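PDB 1RC6: (S)-ureidoglycine aminohydrolase from Escherichia coli, which catalyses the manganese-dependent hydrolysis of (S)-2-ureidoglycine to (S)-ureidoglycolate and ammonia in the anaerobic use of allantoin as a nitrogen source. Local coordinates for residues Leu28-Gly33 against Lys224-Phe229; Val165-Phe170 against Asn180-Ser185; Gly193-His198 against Leu235-Gly240; Ala204-Gly209 against Phe247-Ser252. All blocks are in the same frame, centred on the assembly; numbering follows the deposited sequence.

Three of the four contacts belong to one seven-stranded antiparallel sheet: interaction 4 lies in the middle, its centre about 10 Å from that of interaction 1 and about 9 Å from that of interaction 2. Backbone contacts join them, with Ile228 N 2.6 Å from Ala204 O on one flank and His182 O 2.7 Å from Tyr251 N on the other. Interaction 3 belongs to a separate four-stranded sheet, its centre about 13 Å from that of interaction 4. It carries Glu196, His198 and Gln236, which by similarity bind manganese together with His202. Tyr249 of interaction 4, a probable substrate contact, packs on Tyr194 of interaction 3, and Leu184 of interaction 2 also meets Tyr194.

Interaction 1 of 4, residues Leu28-Gly33 against Lys224-Phe229; sequences LLTPDG and KGDYIF
Leu28 reaches across to Ile228 on one face of a short antiparallel pair, while Leu29 and Tyr227 share the other face. With CG anti to the backbone N (chi1 177°), Leu28 swings CD2 to 3.7 Å from Ile228 CG1, the two chains crossing obliquely so that a methyl bump rests on the gamma carbon. Leu29 and Tyr227 instead run side by side in the same direction, and Leu29 CD2 comes to 4.0 Å from Tyr227 CD2. Pro31 then lays its ring across the root of Tyr227 at about a right angle, CD 4.2 Å from CB. Two backbone bonds fix this register: Leu29 N to Tyr227 O, 2.8 Å and nearly straight at 172°, and Tyr227 N to Leu29 O, also 2.8 Å. Beyond them Pro31 CG lies over Gly225 O. Gly225 has a positive phi of 101°, at which a CB would collide with the preceding carbonyl oxygen. Asp226 forms a salt bridge with Arg18, and Tyr227 OH is hydrogen-bonded to Ser51 and Asp61. The arrangement is an antiparallel strand pair in which the N-terminal strand 26-29 extends the sheet of the C-terminal cupin domain.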
# COMPACT_ATOMS: atom_id res chain seq x y z
N LEU A 28 -0.09 -11.92 -8.11
CA LEU A 28 -1.00 -12.02 -6.98
C LEU A 28 -0.14 -12.66 -5.90
O LEU A 28 0.38 -13.75 -6.09
CB LEU A 28 -2.20 -12.90 -7.32
CG LEU A 28 -3.25 -13.22 -6.25
CD1 LEU A 28 -2.65 -14.13 -5.20
CD2 LEU A 28 -3.76 -11.95 -5.61
N LEU A 29 0.02 -11.96 -4.80
CA LEU A 29 0.83 -12.45 -3.69
C LEU A 29 -0.02 -12.58 -2.46
O LEU A 29 -0.92 -11.78 -2.23
CB LEU A 29 1.98 -11.48 -3.41
CG LEU A 29 3.32 -11.64 -4.13
CD1 LEU A 29 3.15 -12.21 -5.52
CD2 LEU A 29 3.97 -10.28 -4.18
N THR A 30 0.28 -13.59 -1.65
CA THR A 30 -0.45 -13.82 -0.42
C THR A 30 0.56 -13.78 0.71
O THR A 30 0.94 -14.83 1.22
CB THR A 30 -1.12 -15.19 -0.42
OG1 THR A 30 -2.00 -15.29 -1.56
CG2 THR A 30 -1.90 -15.38 0.88
N PRO A 31 1.00 -12.57 1.12
CA PRO A 31 1.98 -12.32 2.19
C PRO A 31 1.99 -13.34 3.34
O PRO A 31 3.00 -13.54 4.01
CB PRO A 31 1.65 -10.89 2.66
CG PRO A 31 0.30 -10.60 2.04
CD PRO A 31 0.36 -11.30 0.73
N ASP A 32 0.85 -13.99 3.55
CA ASP A 32 0.74 -15.01 4.58
C ASP A 32 1.71 -16.12 4.17
O ASP A 32 2.69 -16.39 4.87
CB ASP A 32 -0.68 -15.54 4.61
CG ASP A 32 -1.71 -14.45 4.41
OD1 ASP A 32 -1.70 -13.80 3.34
OD2 ASP A 32 -2.52 -14.24 5.34
N GLY A 33 1.42 -16.75 3.03
CA GLY A 33 2.26 -17.82 2.53
C GLY A 33 3.58 -17.32 1.98
O GLY A 33 3.98 -17.67 0.87
N LYS A 224 -9.20 -10.24 1.77
CA LYS A 224 -8.46 -9.52 2.79
C LYS A 224 -7.12 -10.20 3.02
O LYS A 224 -7.07 -11.42 3.21
CB LYS A 224 -9.28 -9.51 4.08
CG LYS A 224 -8.60 -8.96 5.30
CD LYS A 224 -9.65 -8.60 6.33
CE LYS A 224 -9.05 -8.30 7.69
NZ LYS A 224 -8.48 -9.54 8.32
N GLY A 225 -6.04 -9.43 2.98
CA GLY A 225 -4.72 -9.98 3.18
C GLY A 225 -3.94 -10.20 1.89
O GLY A 225 -2.71 -10.31 1.91
N ASP A 226 -4.64 -10.29 0.77
CA ASP A 226 -3.98 -10.50 -0.52
C ASP A 226 -3.33 -9.21 -1.01
O ASP A 226 -3.74 -8.11 -0.65
CB ASP A 226 -5.00 -10.95 -1.57
CG ASP A 226 -5.44 -12.39 -1.39
OD1 ASP A 226 -6.30 -12.84 -2.18
OD2 ASP A 226 -4.93 -13.08 -0.46
N TYR A 227 -2.31 -9.37 -1.86
CA TYR A 227 -1.62 -8.23 -2.42
C TYR A 227 -1.56 -8.44 -3.91
O TYR A 227 -1.33 -9.54 -4.37
CB TYR A 227 -0.19 -8.12 -1.89
CG TYR A 227 0.56 -6.97 -2.53
CD1 TYR A 227 0.33 -5.66 -2.14
CD2 TYR A 227 1.45 -7.20 -3.58
CE1 TYR A 227 0.98 -4.59 -2.77
CE2 TYR A 227 2.10 -6.15 -4.23
CZ TYR A 227 1.86 -4.86 -3.82
OH TYR A 227 2.51 -3.83 -4.46
N ILE A 228 -1.73 -7.37 -4.68
CA ILE A 228 -1.71 -7.51 -6.12
C ILE A 228 -0.84 -6.47 -6.80
O ILE A 228 -1.00 -5.27 -6.56
CB ILE A 228 -3.12 -7.37 -6.69
CG1 ILE A 228 -4.08 -8.25 -5.91
CG2 ILE A 228 -3.11 -7.74 -8.16
CD1 ILE A 228 -5.51 -8.03 -6.29
N PHE A 229 0.06 -6.93 -7.66
CA PHE A 229 0.90 -6.02 -8.42
C PHE A 229 0.41 -5.94 -9.86
O PHE A 229 0.52 -6.89 -10.61
CB PHE A 229 2.35 -6.48 -8.45
CG PHE A 229 3.20 -5.69 -9.40
CD1 PHE A 229 3.76 -6.30 -10.52
CD2 PHE A 229 3.40 -4.32 -9.20
CE1 PHE A 229 4.53 -5.55 -11.42
CE2 PHE A 229 4.15 -3.57 -10.10
CZ PHE A 229 4.72 -4.18 -11.21

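Interaction 2 of 4, residues Val165-Phe170 against Asn180-Ser185; sequences VILLDF and NMHILS
Strands 166-169 and 180-185 run antiparallel, their axes 4.9 Å apart at closest and 162° between directions. The backbone bonds are uneven. Phe170 N gives the straightest one, to Met181 O at 3.0 Å and 160°, nearly along the C=O axis; Ser185 N to Ile166 O measures 3.2 Å, and the other three are weak. The pair is a beta hairpin, whose strand 166-169 forms an outermost strand of the cupin sheet and whose strand 179-186 pairs onward with strand 247-254. On one face Leu168 and Ile183 lie side by side, CB to CB 4.1 Å. Next to them the Phe170 ring turns its edge to the isoleucine, with CZ 3.4 Å from Ile183 CD1, and Met181 O sits in the ring plane at another part of that edge. Tyr108 meets the same ring edge-to-face. An alanine in place of Phe170 would remove this ring and probably loosen the cover over Ile183 and the contact with Tyr108. On the opposite face Leu167 CD1 crosses obliquely to His182 CB, 4.0 Å away. There the Asp169 carboxylate stands almost perpendicular (89°) to the His182 ring, which also meets the ring of Tyr251.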
# COMPACT_ATOMS: atom_id res chain seq x y z
N VAL A 165 -19.70 2.12 -3.80
CA VAL A 165 -18.41 2.61 -4.28
C VAL A 165 -18.00 3.90 -3.57
O VAL A 165 -18.82 4.78 -3.34
CB VAL A 165 -18.43 2.86 -5.81
CG1 VAL A 165 -17.05 3.27 -6.29
CG2 VAL A 165 -18.87 1.62 -6.53
N ILE A 166 -16.73 4.00 -3.24
CA ILE A 166 -16.19 5.17 -2.57
C ILE A 166 -14.70 5.26 -2.89
O ILE A 166 -13.95 4.32 -2.61
CB ILE A 166 -16.33 5.07 -1.03
CG1 ILE A 166 -17.81 5.04 -0.62
CG2 ILE A 166 -15.62 6.24 -0.38
CD1 ILE A 166 -18.00 4.91 0.89
N LEU A 167 -14.28 6.37 -3.47
CA LEU A 167 -12.87 6.54 -3.77
C LEU A 167 -12.28 7.47 -2.73
O LEU A 167 -12.94 8.42 -2.31
CB LEU A 167 -12.66 7.17 -5.15
CG LEU A 167 -11.19 7.50 -5.39
CD1 LEU A 167 -10.38 6.21 -5.31
CD2 LEU A 167 -10.99 8.18 -6.73
N LEU A 168 -11.06 7.19 -2.29
CA LEU A 168 -10.39 8.06 -1.34
C LEU A 168 -9.04 8.47 -1.92
O LEU A 168 -8.32 7.65 -2.50
CB LEU A 168 -10.17 7.37 -0.00
CG LEU A 168 -11.39 6.78 0.69
CD1 LEU A 168 -11.06 6.52 2.16
CD2 LEU A 168 -12.57 7.75 0.58
N ASP A 169 -8.71 9.76 -1.78
CA ASP A 169 -7.43 10.27 -2.25
C ASP A 169 -6.67 10.68 -0.99
O ASP A 169 -7.10 11.56 -0.24
CB ASP A 169 -7.62 11.46 -3.17
CG ASP A 169 -8.37 11.10 -4.43
OD1 ASP A 169 -8.59 9.89 -4.67
OD2 ASP A 169 -8.75 12.04 -5.19
N PHE A 170 -5.53 10.02 -0.76
CA PHE A 170 -4.72 10.27 0.42
C PHE A 170 -3.80 11.47 0.37
O PHE A 170 -3.50 12.05 1.40
CB PHE A 170 -3.87 9.04 0.70
CG PHE A 170 -4.57 7.99 1.48
CD1 PHE A 170 -4.48 7.97 2.86
CD2 PHE A 170 -5.32 7.02 0.84
CE1 PHE A 170 -5.14 6.99 3.60
CE2 PHE A 170 -5.98 6.03 1.58
CZ PHE A 170 -5.89 6.01 2.96
N ASN A 180 0.38 9.08 -5.45
CA ASN A 180 -0.80 9.18 -4.62
C ASN A 180 -1.22 7.79 -4.17
O ASN A 180 -0.90 6.81 -4.83
CB ASN A 180 -1.93 9.86 -5.38
CG ASN A 180 -2.89 10.61 -4.45
OD1 ASN A 180 -3.59 11.53 -4.87
ND2 ASN A 180 -2.94 10.20 -3.19
N MET A 181 -1.90 7.71 -3.03
CA MET A 181 -2.38 6.44 -2.50
C MET A 181 -3.90 6.54 -2.49
O MET A 181 -4.45 7.60 -2.19
CB MET A 181 -1.87 6.21 -1.07
CG MET A 181 -0.36 6.01 -0.91
SD MET A 181 0.32 4.45 -1.57
CE MET A 181 -1.04 3.36 -1.30
N HIS A 182 -4.58 5.46 -2.84
CA HIS A 182 -6.03 5.49 -2.85
C HIS A 182 -6.61 4.25 -2.18
O HIS A 182 -5.94 3.23 -2.07
CB HIS A 182 -6.58 5.53 -4.29
CG HIS A 182 -6.08 6.69 -5.10
ND1 HIS A 182 -4.89 6.65 -5.78
CD2 HIS A 182 -6.62 7.90 -5.34
CE1 HIS A 182 -4.71 7.80 -6.41
NE2 HIS A 182 -5.75 8.58 -6.16
N ILE A 183 -7.85 4.37 -1.73
CA ILE A 183 -8.55 3.25 -1.12
C ILE A 183 -9.89 3.16 -1.84
O ILE A 183 -10.59 4.17 -1.96
CB ILE A 183 -8.82 3.48 0.38
CG1 ILE A 183 -7.63 3.01 1.21
CG2 ILE A 183 -10.09 2.73 0.79
CD1 ILE A 183 -7.82 3.17 2.73
N LEU A 184 -10.23 1.98 -2.33
CA LEU A 184 -11.51 1.76 -3.01
C LEU A 184 -12.36 0.85 -2.13
O LEU A 184 -11.86 -0.15 -1.62
CB LEU A 184 -11.30 1.12 -4.38
CG LEU A 184 -11.44 2.07 -5.58
CD1 LEU A 184 -11.05 1.36 -6.87
CD2 LEU A 184 -12.87 2.56 -5.66
N SER A 185 -13.63 1.20 -1.95
CA SER A 185 -14.52 0.39 -1.12
C SER A 185 -15.77 0.02 -1.91
O SER A 185 -16.25 0.81 -2.72
CB SER A 185 -14.90 1.17 0.14
OG SER A 185 -15.32 0.31 1.19

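Interaction 3 of 4, residues Gly193-His198 against Leu235-Gly240; sequences GYIETH and LQAGYG
Gln236 N donates to Glu196 O at 2.7 Å and 169°, nearly along the C=O axis. The return bond, Glu196 N to Gln236 O, is longer at 3.1 Å, and its donor stands above the carbonyl plane. A second pair of backbone bonds links Tyr194 and Gly238, with Tyr194 N lying 2.6 Å from Gly238 O in the carbonyl plane. Outward from this backbone comes the Gln236 side chain, bent at chi2. Its OE1 is hydrogen-bonded to the hydroxyl of Ser234, while CG lies at the edge of the His198 ring, 3.3 Å from NE2. The amide and imidazole are nearly coplanar, 16° apart, although the two side chains cross at about a right angle; His202 meets the same imidazole edge-to-face. Glu196, His198 and His202 together with Gln236 are, by similarity, the manganese ligands of the cupin fold. Glu196 and His198 lie on strand 193-198, Gln236 on the adjacent strand 234-240, and His202 on strand 202-208 of the other sheet. An alanine at Gln236 would remove the amide and would probably cost the site a metal ligand as well as the cover at the His198 edge. Farther along the same face Tyr194 runs beside Gln236, CE1 3.8 Å from CB, with ring and amide planes 10° apart; it continues onto Leu184 and Phe186 of strand 179-186. On the opposite face Ile195 CG2 packs on Ala237 CB, and Thr197 OG1 lies 3.6 Å from Leu235 CD1, the two side chains crossing obliquely.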
# COMPACT_ATOMS: atom_id res chain seq x y z
N GLY A 193 -18.37 -2.13 -10.12
CA GLY A 193 -17.14 -2.89 -10.02
C GLY A 193 -15.96 -2.06 -10.49
O GLY A 193 -16.14 -1.01 -11.10
N TYR A 194 -14.75 -2.52 -10.19
CA TYR A 194 -13.55 -1.80 -10.59
C TYR A 194 -13.01 -2.32 -11.92
O TYR A 194 -13.09 -3.52 -12.20
CB TYR A 194 -12.49 -1.94 -9.48
CG TYR A 194 -11.09 -1.44 -9.82
CD1 TYR A 194 -10.04 -2.33 -10.05
CD2 TYR A 194 -10.81 -0.07 -9.88
CE1 TYR A 194 -8.74 -1.87 -10.32
CE2 TYR A 194 -9.52 0.40 -10.15
CZ TYR A 194 -8.49 -0.51 -10.37
OH TYR A 194 -7.22 -0.05 -10.63
N ILE A 195 -12.49 -1.40 -12.73
CA ILE A 195 -11.89 -1.71 -14.03
C ILE A 195 -10.94 -0.57 -14.40
O ILE A 195 -11.14 0.57 -13.96
CB ILE A 195 -12.95 -1.86 -15.18
CG1 ILE A 195 -13.98 -0.73 -15.12
CG2 ILE A 195 -13.62 -3.23 -15.10
CD1 ILE A 195 -15.03 -0.89 -14.03
N GLU A 196 -9.91 -0.86 -15.20
CA GLU A 196 -8.97 0.17 -15.61
C GLU A 196 -7.81 -0.37 -16.45
O GLU A 196 -7.43 -1.54 -16.35
CB GLU A 196 -8.39 0.89 -14.38
CG GLU A 196 -7.80 2.27 -14.70
CD GLU A 196 -6.79 2.74 -13.66
OE1 GLU A 196 -7.08 2.65 -12.45
OE2 GLU A 196 -5.70 3.21 -14.06
N THR A 197 -7.25 0.50 -17.29
CA THR A 197 -6.11 0.18 -18.14
C THR A 197 -5.13 1.31 -17.85
O THR A 197 -5.55 2.45 -17.65
CB THR A 197 -6.50 0.19 -19.61
OG1 THR A 197 -7.64 -0.67 -19.79
CG2 THR A 197 -5.35 -0.31 -20.48
N HIS A 198 -3.83 1.02 -17.84
CA HIS A 198 -2.90 2.08 -17.47
C HIS A 198 -1.42 1.84 -17.76
O HIS A 198 -0.94 0.71 -17.73
CB HIS A 198 -3.06 2.31 -15.97
CG HIS A 198 -3.18 1.04 -15.19
ND1 HIS A 198 -2.12 0.18 -15.00
CD2 HIS A 198 -4.26 0.44 -14.63
CE1 HIS A 198 -2.54 -0.90 -14.36
NE2 HIS A 198 -3.84 -0.77 -14.12
N LEU A 235 -4.64 -4.54 -17.90
CA LEU A 235 -6.06 -4.25 -17.69
C LEU A 235 -6.59 -4.93 -16.44
O LEU A 235 -6.52 -6.15 -16.31
CB LEU A 235 -6.90 -4.68 -18.89
CG LEU A 235 -8.41 -4.81 -18.61
CD1 LEU A 235 -8.96 -3.54 -17.97
CD2 LEU A 235 -9.13 -5.11 -19.91
N GLN A 236 -7.14 -4.13 -15.53
CA GLN A 236 -7.67 -4.63 -14.28
C GLN A 236 -9.20 -4.61 -14.24
O GLN A 236 -9.84 -3.98 -15.08
CB GLN A 236 -7.13 -3.79 -13.11
CG GLN A 236 -5.68 -3.33 -13.29
CD GLN A 236 -4.68 -4.48 -13.33
OE1 GLN A 236 -3.51 -4.28 -13.65
NE2 GLN A 236 -5.14 -5.68 -12.99
N ALA A 237 -9.76 -5.29 -13.26
CA ALA A 237 -11.20 -5.36 -13.08
C ALA A 237 -11.52 -6.21 -11.86
O ALA A 237 -10.88 -7.23 -11.62
CB ALA A 237 -11.85 -5.95 -14.32
N GLY A 238 -12.51 -5.79 -11.08
CA GLY A 238 -12.87 -6.54 -9.89
C GLY A 238 -14.21 -6.10 -9.36
O GLY A 238 -14.74 -5.07 -9.79
N TYR A 239 -14.78 -6.87 -8.44
CA TYR A 239 -16.07 -6.50 -7.89
C TYR A 239 -16.28 -7.10 -6.50
O TYR A 239 -15.76 -8.17 -6.19
CB TYR A 239 -17.19 -6.96 -8.84
CG TYR A 239 -17.43 -8.46 -8.87
CD1 TYR A 239 -18.18 -9.08 -7.88
CD2 TYR A 239 -16.87 -9.25 -9.88
CE1 TYR A 239 -18.38 -10.46 -7.88
CE2 TYR A 239 -17.06 -10.64 -9.89
CZ TYR A 239 -17.82 -11.23 -8.88
OH TYR A 239 -18.03 -12.59 -8.88
N GLY A 240 -17.04 -6.39 -5.67
CA GLY A 240 -17.31 -6.86 -4.32
C GLY A 240 -18.10 -8.15 -4.34
O GLY A 240 -18.65 -8.53 -5.38

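Interaction 4 of 4, residues Ala204-Gly209 against Phe247-Ser252; sequences AYILSG and FSYIYS
A classic beta bulge interrupts the antiparallel pairing of strands 204-208 and 247-252, central strands of the cupin sheet, whose axes run 147° apart in direction. Backbone bonds define it. Ahead of the bulge the register is regular, with Tyr205 N 2.9 Å from Ile250 O and a return bond from Ile250 N to Tyr205 O. At the bulge Leu207 and Ser208 both face Ser248: Ser248 O accepts Leu207 N at 2.7 Å, in a weak and bent bond, and Ser208 N at 3.0 Å. Leu207, the extra residue, has a helix-like psi of -37°, as expected at the first position of a classic bulge, and the register shifts by one here. Past it Ser248 N donates back to Ser208 O from above the carbonyl plane.

Apolar contacts fill both faces. Ala204 CB meets the Tyr249 ring at CD2, 3.6 Å, and Ile206 CD1 presses on Tyr249 CB at 3.5 Å. Ile206 CG2 also lies 4.0 Å from Phe247 CE1. Tyr249, a substrate-binding residue by similarity, is thus met at its CB by Ile206 and on its ring by Ala204. On the other face Leu207 CD1 touches Ile250 CB at 3.9 Å, the chains crossing obliquely.

One polar side-chain contact lies beside the bulge: Ser248 OG donates to Ser208 OG at 3.0 Å, and that second hydroxyl is also bonded to Ala246 O.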
# COMPACT_ATOMS: atom_id res chain seq x y z
N ALA A 204 -1.70 -3.10 -4.90
CA ALA A 204 -2.87 -3.08 -4.05
C ALA A 204 -2.84 -4.15 -2.99
O ALA A 204 -2.41 -5.28 -3.22
CB ALA A 204 -4.12 -3.23 -4.89
N TYR A 205 -3.28 -3.76 -1.80
CA TYR A 205 -3.36 -4.66 -0.66
C TYR A 205 -4.83 -4.66 -0.28
O TYR A 205 -5.40 -3.60 0.01
CB TYR A 205 -2.54 -4.16 0.51
CG TYR A 205 -2.66 -5.04 1.74
CD1 TYR A 205 -1.99 -6.26 1.80
CD2 TYR A 205 -3.44 -4.65 2.83
CE1 TYR A 205 -2.09 -7.08 2.93
CE2 TYR A 205 -3.55 -5.47 3.96
CZ TYR A 205 -2.87 -6.68 4.00
OH TYR A 205 -2.97 -7.48 5.12
N ILE A 206 -5.46 -5.83 -0.30
CA ILE A 206 -6.87 -5.94 0.04
C ILE A 206 -7.06 -5.75 1.53
O ILE A 206 -6.67 -6.59 2.33
CB ILE A 206 -7.40 -7.31 -0.34
CG1 ILE A 206 -7.05 -7.59 -1.80
CG2 ILE A 206 -8.90 -7.35 -0.11
CD1 ILE A 206 -7.63 -6.60 -2.77
N LEU A 207 -7.68 -4.62 1.88
CA LEU A 207 -7.92 -4.27 3.28
C LEU A 207 -9.02 -5.05 3.97
O LEU A 207 -8.92 -5.35 5.16
CB LEU A 207 -8.23 -2.78 3.38
CG LEU A 207 -7.03 -1.87 3.14
CD1 LEU A 207 -7.49 -0.43 3.15
CD2 LEU A 207 -6.00 -2.12 4.22
N SER A 208 -10.08 -5.36 3.24
CA SER A 208 -11.18 -6.08 3.84
C SER A 208 -12.14 -6.63 2.80
O SER A 208 -12.08 -6.28 1.63
CB SER A 208 -11.95 -5.18 4.80
OG SER A 208 -12.73 -4.24 4.07
N GLY A 209 -13.04 -7.48 3.28
CA GLY A 209 -14.03 -8.06 2.41
C GLY A 209 -13.48 -9.17 1.55
O GLY A 209 -12.48 -9.79 1.88
N PHE A 247 -15.93 -4.90 0.47
CA PHE A 247 -14.70 -5.12 -0.30
C PHE A 247 -13.88 -3.84 -0.51
O PHE A 247 -14.23 -3.00 -1.34
CB PHE A 247 -15.07 -5.74 -1.66
CG PHE A 247 -13.90 -6.08 -2.53
CD1 PHE A 247 -12.86 -6.88 -2.05
CD2 PHE A 247 -13.84 -5.63 -3.84
CE1 PHE A 247 -11.77 -7.22 -2.87
CE2 PHE A 247 -12.75 -5.96 -4.67
CZ PHE A 247 -11.72 -6.76 -4.19
N SER A 248 -12.80 -3.67 0.26
CA SER A 248 -11.97 -2.48 0.11
C SER A 248 -10.48 -2.77 0.08
O SER A 248 -9.98 -3.62 0.81
CB SER A 248 -12.25 -1.49 1.24
OG SER A 248 -11.66 -1.92 2.46
N TYR A 249 -9.76 -2.03 -0.77
CA TYR A 249 -8.32 -2.19 -0.88
C TYR A 249 -7.60 -0.86 -1.09
O TYR A 249 -8.15 0.08 -1.66
CB TYR A 249 -7.96 -3.15 -2.01
CG TYR A 249 -8.35 -2.69 -3.39
CD1 TYR A 249 -9.60 -2.99 -3.92
CD2 TYR A 249 -7.44 -2.00 -4.19
CE1 TYR A 249 -9.94 -2.62 -5.24
CE2 TYR A 249 -7.77 -1.61 -5.50
CZ TYR A 249 -9.01 -1.93 -6.01
OH TYR A 249 -9.31 -1.56 -7.30
N ILE A 250 -6.37 -0.79 -0.60
CA ILE A 250 -5.56 0.41 -0.73
C ILE A 250 -4.57 0.17 -1.85
O ILE A 250 -4.12 -0.95 -2.04
CB ILE A 250 -4.81 0.70 0.58
CG1 ILE A 250 -4.03 2.00 0.46
CG2 ILE A 250 -3.90 -0.49 0.94
CD1 ILE A 250 -3.50 2.50 1.78
N TYR A 251 -4.24 1.21 -2.60
CA TYR A 251 -3.30 1.05 -3.70
C TYR A 251 -2.58 2.31 -4.11
O TYR A 251 -3.13 3.41 -4.07
CB TYR A 251 -4.02 0.46 -4.92
CG TYR A 251 -4.90 1.43 -5.66
CD1 TYR A 251 -6.24 1.63 -5.28
CD2 TYR A 251 -4.41 2.14 -6.76
CE1 TYR A 251 -7.06 2.52 -5.98
CE2 TYR A 251 -5.23 3.03 -7.47
CZ TYR A 251 -6.55 3.21 -7.07
OH TYR A 251 -7.34 4.10 -7.77
N SER A 252 -1.33 2.13 -4.54
CA SER A 252 -0.49 3.22 -4.97
C SER A 252 -0.68 3.54 -6.45
O SER A 252 -1.30 2.79 -7.18
CB SER A 252 0.97 2.88 -4.70
OG SER A 252 1.30 1.61 -5.23